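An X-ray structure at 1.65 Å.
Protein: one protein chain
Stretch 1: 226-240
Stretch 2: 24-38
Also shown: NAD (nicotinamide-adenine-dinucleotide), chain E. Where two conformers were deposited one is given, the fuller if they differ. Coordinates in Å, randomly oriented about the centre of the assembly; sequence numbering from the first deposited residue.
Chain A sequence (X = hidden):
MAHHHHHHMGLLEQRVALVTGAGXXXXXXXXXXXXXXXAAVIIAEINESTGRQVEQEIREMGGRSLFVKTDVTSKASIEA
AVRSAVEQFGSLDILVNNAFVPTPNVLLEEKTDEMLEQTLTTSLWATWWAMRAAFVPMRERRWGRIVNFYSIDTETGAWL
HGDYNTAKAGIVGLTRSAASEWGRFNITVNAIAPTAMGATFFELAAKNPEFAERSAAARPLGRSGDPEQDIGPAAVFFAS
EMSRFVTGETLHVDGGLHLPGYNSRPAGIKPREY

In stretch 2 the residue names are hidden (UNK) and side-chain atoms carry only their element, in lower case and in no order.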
# COMPACT_ATOMS: atom_id res chain seq x y z
N ASP A 226 18.75 -14.59 -9.76
CA ASP A 226 19.06 -16.01 -9.77
C ASP A 226 18.16 -16.72 -8.76
O ASP A 226 18.10 -16.31 -7.60
CB ASP A 226 20.52 -16.27 -9.41
CG ASP A 226 20.85 -17.75 -9.34
OD1 ASP A 226 20.81 -18.41 -10.40
OD2 ASP A 226 21.14 -18.25 -8.23
N PRO A 227 17.42 -17.76 -9.18
CA PRO A 227 16.53 -18.44 -8.22
C PRO A 227 17.20 -18.79 -6.90
O PRO A 227 16.70 -18.38 -5.84
CB PRO A 227 16.10 -19.69 -9.00
CG PRO A 227 16.09 -19.23 -10.43
CD PRO A 227 17.26 -18.27 -10.55
N GLU A 228 18.33 -19.49 -6.92
CA GLU A 228 18.90 -19.97 -5.67
C GLU A 228 19.59 -18.86 -4.88
O GLU A 228 19.43 -18.77 -3.66
CB GLU A 228 19.88 -21.11 -5.93
CG GLU A 228 20.59 -21.58 -4.67
CD GLU A 228 21.33 -22.89 -4.85
OE1 GLU A 228 21.27 -23.47 -5.95
OE2 GLU A 228 21.97 -23.34 -3.87
N GLN A 229 20.36 -17.99 -5.56
CA GLN A 229 21.16 -17.00 -4.86
C GLN A 229 20.37 -15.76 -4.47
O GLN A 229 20.70 -15.11 -3.47
CB GLN A 229 22.36 -16.58 -5.71
CG GLN A 229 23.50 -17.58 -5.76
CD GLN A 229 24.72 -17.02 -6.48
OE1 GLN A 229 25.21 -15.94 -6.15
NE2 GLN A 229 25.20 -17.75 -7.48
N ASP A 230 19.35 -15.40 -5.25
CA ASP A 230 18.60 -14.17 -4.98
C ASP A 230 17.25 -14.39 -4.33
O ASP A 230 16.86 -13.60 -3.47
CB ASP A 230 18.41 -13.37 -6.28
CG ASP A 230 19.72 -12.79 -6.79
OD1 ASP A 230 20.40 -12.11 -6.00
OD2 ASP A 230 20.07 -13.02 -7.97
N ILE A 231 16.50 -15.43 -4.71
CA ILE A 231 15.20 -15.67 -4.09
C ILE A 231 15.33 -16.59 -2.88
O ILE A 231 14.70 -16.35 -1.85
CB ILE A 231 14.19 -16.25 -5.11
CG1 ILE A 231 14.23 -15.48 -6.44
CG2 ILE A 231 12.78 -16.26 -4.52
CD1 ILE A 231 13.99 -13.97 -6.32
N GLY A 232 16.17 -17.62 -3.00
CA GLY A 232 16.40 -18.58 -1.94
C GLY A 232 16.56 -17.99 -0.55
O GLY A 232 15.88 -18.39 0.39
N PRO A 233 17.48 -17.02 -0.39
CA PRO A 233 17.70 -16.49 0.97
C PRO A 233 16.53 -15.71 1.52
O PRO A 233 16.36 -15.67 2.74
CB PRO A 233 18.95 -15.60 0.79
CG PRO A 233 19.64 -16.17 -0.41
CD PRO A 233 18.51 -16.55 -1.33
N ALA A 234 15.70 -15.10 0.66
CA ALA A 234 14.49 -14.45 1.17
C ALA A 234 13.50 -15.49 1.68
O ALA A 234 12.85 -15.29 2.71
CB ALA A 234 13.86 -13.60 0.07
N ALA A 235 13.39 -16.61 0.97
CA ALA A 235 12.58 -17.72 1.47
C ALA A 235 13.15 -18.27 2.78
O ALA A 235 12.39 -18.59 3.70
CB ALA A 235 12.51 -18.82 0.41
N VAL A 236 14.47 -18.41 2.87
CA VAL A 236 15.07 -18.88 4.12
C VAL A 236 14.73 -17.94 5.27
O VAL A 236 14.38 -18.39 6.37
CB VAL A 236 16.60 -19.04 3.95
CG1 VAL A 236 17.26 -19.31 5.31
CG2 VAL A 236 16.91 -20.20 3.00
N PHE A 237 14.81 -16.63 5.05
CA PHE A 237 14.42 -15.67 6.08
C PHE A 237 13.02 -15.97 6.59
O PHE A 237 12.80 -16.12 7.80
CB PHE A 237 14.50 -14.24 5.53
CG PHE A 237 13.96 -13.19 6.48
CD1 PHE A 237 14.65 -12.87 7.65
CD2 PHE A 237 12.79 -12.51 6.18
CE1 PHE A 237 14.15 -11.91 8.53
CE2 PHE A 237 12.29 -11.52 7.04
CZ PHE A 237 12.98 -11.22 8.21
N PHE A 238 12.05 -16.08 5.68
CA PHE A 238 10.66 -16.29 6.07
C PHE A 238 10.37 -17.70 6.53
O PHE A 238 9.24 -17.97 6.94
CB PHE A 238 9.73 -15.93 4.90
CG PHE A 238 9.53 -14.45 4.72
CD1 PHE A 238 8.90 -13.71 5.70
CD2 PHE A 238 9.97 -13.81 3.58
CE1 PHE A 238 8.72 -12.34 5.55
CE2 PHE A 238 9.79 -12.45 3.42
CZ PHE A 238 9.17 -11.71 4.41
N ALA A 239 11.35 -18.61 6.47
CA ALA A 239 11.17 -19.98 6.94
C ALA A 239 11.90 -20.26 8.25
O ALA A 239 11.87 -21.40 8.72
CB ALA A 239 11.66 -20.96 5.87
N SER A 240 12.53 -19.26 8.84
CA SER A 240 13.47 -19.44 9.95
C SER A 240 13.04 -18.62 11.16
O SER A 240 12.03 -17.90 11.15
CB SER A 240 14.88 -19.04 9.52
OG SER A 240 14.97 -17.62 9.37
N UNK A 24 11.81 -27.19 -10.73
CA UNK A 24 12.46 -26.21 -11.58
C UNK A 24 12.31 -24.80 -11.04
O UNK A 24 11.65 -24.56 -10.03
N UNK A 25 12.96 -23.86 -11.74
CA UNK A 25 12.73 -22.44 -11.52
C UNK A 25 12.99 -22.00 -10.09
O UNK A 25 13.98 -22.40 -9.45
N UNK A 26 12.10 -21.15 -9.58
CA UNK A 26 12.28 -20.60 -8.24
C UNK A 26 12.13 -21.69 -7.19
O UNK A 26 12.87 -21.72 -6.20
c UNK A 26 11.77 -18.22 -8.84
c UNK A 26 10.86 -17.00 -8.76
c UNK A 26 11.31 -19.43 -8.02
c UNK A 26 11.25 -19.08 -6.54
N UNK A 27 11.17 -22.61 -7.38
CA UNK A 27 10.97 -23.66 -6.39
C UNK A 27 12.21 -24.52 -6.21
O UNK A 27 12.55 -24.90 -5.09
N UNK A 28 12.90 -24.83 -7.31
CA UNK A 28 14.15 -25.57 -7.23
C UNK A 28 15.21 -24.77 -6.48
O UNK A 28 15.96 -25.32 -5.67
n UNK A 28 20.14 -27.01 -10.34
c UNK A 28 18.92 -26.48 -10.28
n UNK A 28 18.77 -25.17 -10.32
c UNK A 28 14.64 -25.91 -8.64
c UNK A 28 16.48 -26.79 -10.10
c UNK A 28 16.08 -26.43 -8.68
n UNK A 28 17.86 -27.27 -10.17
N UNK A 29 15.30 -23.47 -6.76
CA UNK A 29 16.28 -22.65 -6.07
C UNK A 29 16.00 -22.56 -4.59
O UNK A 29 16.92 -22.63 -3.77
N UNK A 30 14.72 -22.43 -4.22
CA UNK A 30 14.34 -22.41 -2.81
C UNK A 30 14.66 -23.76 -2.15
O UNK A 30 15.22 -23.81 -1.05
c UNK A 30 12.62 -20.60 -3.13
c UNK A 30 12.41 -22.21 -1.21
c UNK A 30 12.86 -22.04 -2.66
N UNK A 31 14.30 -24.86 -2.82
CA UNK A 31 14.55 -26.18 -2.24
C UNK A 31 16.04 -26.40 -1.99
O UNK A 31 16.42 -26.91 -0.93
c UNK A 31 14.00 -27.27 -3.16
N UNK A 32 16.89 -26.04 -2.95
CA UNK A 32 18.33 -26.20 -2.77
C UNK A 32 18.85 -25.30 -1.66
O UNK A 32 19.72 -25.71 -0.88
c UNK A 32 19.32 -26.61 -6.50
n UNK A 32 20.67 -26.06 -6.53
c UNK A 32 18.93 -27.06 -5.11
n UNK A 32 22.94 -26.14 -6.91
n UNK A 32 21.64 -27.98 -7.37
c UNK A 32 19.06 -25.93 -4.09
c UNK A 32 21.75 -26.73 -6.93
N UNK A 33 18.34 -24.06 -1.57
CA UNK A 33 18.74 -23.17 -0.48
C UNK A 33 18.35 -23.75 0.87
O UNK A 33 19.14 -23.71 1.82
o UNK A 33 18.45 -21.23 -1.90
c UNK A 33 18.11 -21.79 -0.65
N UNK A 34 17.14 -24.30 0.98
CA UNK A 34 16.70 -24.94 2.22
C UNK A 34 17.59 -26.13 2.57
O UNK A 34 17.92 -26.35 3.74
c UNK A 34 15.25 -25.41 2.08
c UNK A 34 13.59 -22.00 2.35
c UNK A 34 14.57 -22.99 2.25
c UNK A 34 11.89 -23.68 2.34
c UNK A 34 12.25 -22.35 2.39
c UNK A 34 14.21 -24.33 2.18
c UNK A 34 12.87 -24.66 2.23
N UNK A 35 17.94 -26.94 1.57
CA UNK A 35 18.79 -28.09 1.84
C UNK A 35 20.13 -27.69 2.43
O UNK A 35 20.64 -28.35 3.34
N UNK A 36 20.71 -26.59 1.93
CA UNK A 36 22.00 -26.14 2.43
C UNK A 36 21.90 -25.51 3.81
O UNK A 36 22.93 -25.38 4.49
o UNK A 36 23.60 -26.95 0.19
n UNK A 36 22.98 -25.11 -0.96
c UNK A 36 22.62 -25.14 1.44
c UNK A 36 23.11 -25.81 0.17
N UNK A 37 20.70 -25.13 4.26
CA UNK A 37 20.51 -24.65 5.62
C UNK A 37 20.08 -25.75 6.58
O UNK A 37 19.71 -25.44 7.72
o UNK A 37 21.97 -21.04 4.70
c UNK A 37 19.95 -22.27 4.88
o UNK A 37 21.41 -21.74 6.70
c UNK A 37 21.20 -21.64 5.47
c UNK A 37 19.49 -23.50 5.63
N UNK A 38 20.11 -27.01 6.17
CA UNK A 38 19.89 -28.12 7.08
C UNK A 38 18.48 -28.65 7.13
O UNK A 38 18.22 -29.58 7.91
PA NAD E . 8.32 -22.40 -13.31
O1A NAD E . 7.37 -22.45 -14.46
O2A NAD E . 9.78 -22.25 -13.73
O5B NAD E . 8.16 -23.76 -12.34
C5B NAD E . 6.87 -24.16 -12.07
C4B NAD E . 6.94 -25.55 -11.31
O4B NAD E . 5.75 -25.88 -10.95
C3B NAD E . 7.40 -26.64 -12.34
O3B NAD E . 8.40 -27.43 -11.78
C2B NAD E . 6.13 -27.43 -12.59
O2B NAD E . 6.44 -28.82 -13.08
C1B NAD E . 5.57 -27.41 -11.40
N9A NAD E . 4.15 -27.71 -11.49
C8A NAD E . 3.32 -27.30 -12.45
N7A NAD E . 2.12 -27.78 -12.18
C5A NAD E . 2.20 -28.48 -11.05
C6A NAD E . 1.23 -29.19 -10.34
N6A NAD E . -0.20 -29.45 -10.49
N1A NAD E . 1.56 -29.82 -9.23
C2A NAD E . 2.86 -29.77 -8.78
N3A NAD E . 3.81 -29.09 -9.46
C4A NAD E . 3.46 -28.44 -10.61
O3 NAD E . 7.87 -21.15 -12.33
PN NAD E . 8.78 -19.96 -11.71
O1N NAD E . 9.09 -18.94 -12.80
O2N NAD E . 10.10 -20.45 -11.09
O5D NAD E . 7.84 -19.20 -10.57
C5D NAD E . 7.62 -19.85 -9.32
C4D NAD E . 6.64 -19.00 -8.45
O4D NAD E . 7.02 -17.72 -8.44
C3D NAD E . 5.25 -19.02 -9.09
O3D NAD E . 4.28 -19.03 -8.15
C2D NAD E . 5.22 -17.71 -9.90
O2D NAD E . 3.79 -17.37 -10.14
C1D NAD E . 5.84 -16.85 -9.11
N1N NAD E . 6.44 -15.75 -9.84
C2N NAD E . 7.60 -15.91 -10.53
C3N NAD E . 8.18 -14.85 -11.23
C7N NAD E . 9.46 -15.03 -12.00
O7N NAD E . 10.05 -14.06 -12.46
N7N NAD E . 10.00 -16.31 -12.21
C4N NAD E . 7.56 -13.63 -11.23
C5N NAD E . 6.41 -13.46 -10.54
C6N NAD E . 5.84 -14.53 -9.83
O HOH W 1 24.13 -24.68 -4.38
O HOH W 2 22.18 -22.26 -1.55

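Position 24 has no side-chain atoms and touches nothing of the first stretch: Gly 24. Position 25 is equally bare. Its phi of 58° favours glycine, and a CB would lie 2.2 Å from NAD O2N; this is Gly 25, whose O meets Pro 227 CB at 3.5 Å.

Position 26 carries four carbons, forked at the first, one arm two carbons long, against Ile 231: Ile 26. Its CG2 packs on Ile 231 CG2 at 3.8 Å, while its backbone N donates to NAD O2N at 2.6 Å. Position 27 is bare, though a CB would meet nothing of stretch 1, so this contact does not explain Gly 27. Position 28 has three carbons, a nitrogen, then a carbon bearing two more nitrogens, without contact to stretch 1: Arg 28, whose NE and NH2 are hydrogen-bonded elsewhere in the structure.

Position 29 is bare where the backbones come closest, its CA 3.8 Å from Glu 228 CA. A CB would fall 2.6 Å from Pro 227 C, so Gly 29 fits the close approach. Position 30 has one carbon carrying two others, against Ala 235: Val 30, whose CG1 meets Ala 235 CB at 3.8 Å. Position 31, a single carbon out of reach of stretch 1, is Ala 31.

Position 32 repeats the pattern of 28, here reaching the carboxylate of Glu 228. It is Arg 32: NE donates to Glu 228 OE1 at 2.7 Å in a salt bridge. Position 33 holds one carbon and one oxygen, close to Gly 232: Ser 33. Its OG donates to Gly 29 O at 2.8 Å, satisfying the hydroxyl within its own helix, and lies 3.4 Å from Gly 232 CA.

Position 34 has one carbon and a six-carbon ring against Val 236 and Ala 239. Phe 34 offers its ring edge to Val 236, CD1 to CG2 3.7 Å, and its CZ approaches Ala 239 CB at 3.8 Å. Position 35, bare and beyond stretch 1, is Gly 35, again unexplained by this contact. Position 36 has two carbons, the second bearing oxygen and nitrogen, near Glu 228: Asn 36, linked through water 2 to Glu 228 OE2. Position 37 has three carbons, the third bearing two oxygens, beside Val 236: Glu 37, whose CG lies 4.0 Å from Val 236 CG1. Position 38 is bare; at its backbone angles a CB would jam against the preceding carbonyl O, which calls for Gly 38.

The helices cross at -69°, axes 7.7 Å apart at closest. Gly 29 and Gly 232 permit this proximity; a CB on Gly 232 would clash with Ser 33 OG at 2.0 Å. Glu 228 fits among Gly 29, Arg 32, Ser 33 and Asn 36, while apolar contacts extend the interface to Ala 239.

Stretch 2, residues 24-38: GGIGRGVARSFGNEG
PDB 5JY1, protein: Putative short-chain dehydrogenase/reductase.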